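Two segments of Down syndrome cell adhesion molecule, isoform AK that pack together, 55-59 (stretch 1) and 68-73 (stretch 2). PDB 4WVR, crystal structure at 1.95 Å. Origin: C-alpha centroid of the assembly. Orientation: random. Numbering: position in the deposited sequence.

Stretch 1 (55-59) EGITI
Stretch 2 (68-73) VLNIAA

The two segments run antiparallel, with 162° between the N-to-C directions of the two strands and a closest axial approach of 4.7 Å. Thr58 lies opposite Asn70 (CA to CA, 4.9 Å) and Ile59 opposite Leu69 (CA to CA, 4.7 Å). Thr58 and Asn70 form the hydrogen-bonded pair, and each satisfies the other's backbone: Thr58 N donates to Asn70 O at 2.7 Å (152° at the hydrogen), and Asn70 N donates to Thr58 O at 2.8 Å (165°). Both residues are extended, with phi/psi of -84/133 and -135/135. Thr58 O also receives a CA-H...O contact from Leu69 CA at 3.3 Å, and Val68 O receives one from Ile59 CA at 3.4 Å.

Glu55 and Gly56 both have positive phi (55/29 and 70/26), and direct backbone pairing gives way to water. One water donates to Gly56 O (2.7 Å) and to Asn70 O (3.2 Å) while accepting from Ala72 N (2.9 Å) and Thr58 OG1 (3.1 Å). A second donates to Gly56 O (2.7 Å) and accepts from Ala73 N (3.1 Å), so this carbonyl is doubly solvated and linked through it to Ala73, beyond Ile71. A third donates to both Thr58 OG1 (2.6 Å) and Asn70 OD1 (2.7 Å), joining side chains that share a face of the sheet, their CB atoms 4.1 Å apart. Thr58 is m and Asn70 t, with chi2 -110°; Asn70 ND2 is bonded elsewhere in the structure.

The other face is apolar. Ile57, Ile59 and Ile71 all adopt m,t rotamers, whereas Leu69 has chi1 t and chi2 146°, between wells. Ile57 CG2 meets Leu69 CG at 3.7 Å, Ile57 CG1 approaches Ile71 CG1 at 4.2 Å, and Ile59 CG1 lies 4.3 Å from Leu69 CD1.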

# COMPACT_ATOMS: atom_id res chain seq x y z
N GLU A 55 -1.79 16.90 -8.34
CA GLU A 55 -0.71 17.30 -7.44
C GLU A 55 0.37 16.22 -7.35
O GLU A 55 1.05 16.09 -6.33
CB GLU A 55 -1.25 17.62 -6.04
CG GLU A 55 -2.16 18.84 -5.97
CD GLU A 55 -1.45 20.14 -6.31
OE1 GLU A 55 -0.31 20.33 -5.84
OE2 GLU A 55 -2.03 20.96 -7.05
N GLY A 56 0.53 15.45 -8.42
CA GLY A 56 1.52 14.39 -8.46
C GLY A 56 1.18 13.22 -7.56
O GLY A 56 2.07 12.50 -7.11
N ILE A 57 -0.10 13.03 -7.28
CA ILE A 57 -0.56 11.93 -6.44
C ILE A 57 -1.20 10.82 -7.27
O ILE A 57 -2.18 11.05 -7.98
CB ILE A 57 -1.59 12.41 -5.40
CG1 ILE A 57 -0.96 13.47 -4.49
CG2 ILE A 57 -2.11 11.23 -4.58
CD1 ILE A 57 -1.95 14.09 -3.52
N THR A 58 -0.65 9.61 -7.17
CA THR A 58 -1.21 8.46 -7.88
C THR A 58 -2.34 7.81 -7.08
O THR A 58 -2.21 7.57 -5.88
CB THR A 58 -0.13 7.39 -8.17
OG1 THR A 58 0.93 7.96 -8.95
CG2 THR A 58 -0.73 6.22 -8.92
N ILE A 59 -3.45 7.54 -7.75
CA ILE A 59 -4.58 6.85 -7.15
C ILE A 59 -5.04 5.73 -8.07
O ILE A 59 -5.31 5.97 -9.25
CB ILE A 59 -5.75 7.81 -6.87
CG1 ILE A 59 -5.35 8.85 -5.82
CG2 ILE A 59 -6.98 7.05 -6.43
CD1 ILE A 59 -6.41 9.88 -5.54
N VAL A 68 -5.28 2.17 -3.86
CA VAL A 68 -3.91 2.49 -3.48
C VAL A 68 -3.53 3.93 -3.81
O VAL A 68 -3.73 4.39 -4.93
CB VAL A 68 -2.90 1.57 -4.19
CG1 VAL A 68 -1.51 1.78 -3.61
CG2 VAL A 68 -3.33 0.12 -4.08
N LEU A 69 -2.99 4.64 -2.83
CA LEU A 69 -2.52 6.00 -3.05
C LEU A 69 -1.00 6.02 -2.95
O LEU A 69 -0.42 5.44 -2.03
CB LEU A 69 -3.15 6.96 -2.03
CG LEU A 69 -2.85 8.46 -2.19
CD1 LEU A 69 -4.05 9.28 -1.76
CD2 LEU A 69 -1.62 8.86 -1.38
N ASN A 70 -0.35 6.67 -3.92
CA ASN A 70 1.10 6.80 -3.91
C ASN A 70 1.54 8.22 -4.23
O ASN A 70 1.01 8.85 -5.15
CB ASN A 70 1.75 5.83 -4.91
CG ASN A 70 3.27 5.88 -4.88
OD1 ASN A 70 3.91 6.35 -5.82
ND2 ASN A 70 3.85 5.40 -3.79
N ILE A 71 2.50 8.72 -3.46
CA ILE A 71 3.12 10.00 -3.76
C ILE A 71 4.57 9.73 -4.13
O ILE A 71 5.41 9.54 -3.24
CB ILE A 71 3.03 10.98 -2.59
CG1 ILE A 71 1.58 11.11 -2.12
CG2 ILE A 71 3.61 12.33 -2.98
CD1 ILE A 71 1.41 12.00 -0.89
N ALA A 72 4.84 9.68 -5.43
CA ALA A 72 6.15 9.25 -5.93
C ALA A 72 7.30 10.11 -5.41
O ALA A 72 8.37 9.59 -5.09
CB ALA A 72 6.13 9.26 -7.46
N ALA A 73 7.07 11.42 -5.34
CA ALA A 73 8.06 12.35 -4.81
C ALA A 73 7.37 13.38 -3.92
O ALA A 73 6.77 14.33 -4.41
CB ALA A 73 8.81 13.04 -5.94
O HOH W 1 2.81 9.96 -7.53
O HOH W 2 4.79 12.83 -6.92
O HOH W 3 3.19 6.68 -8.45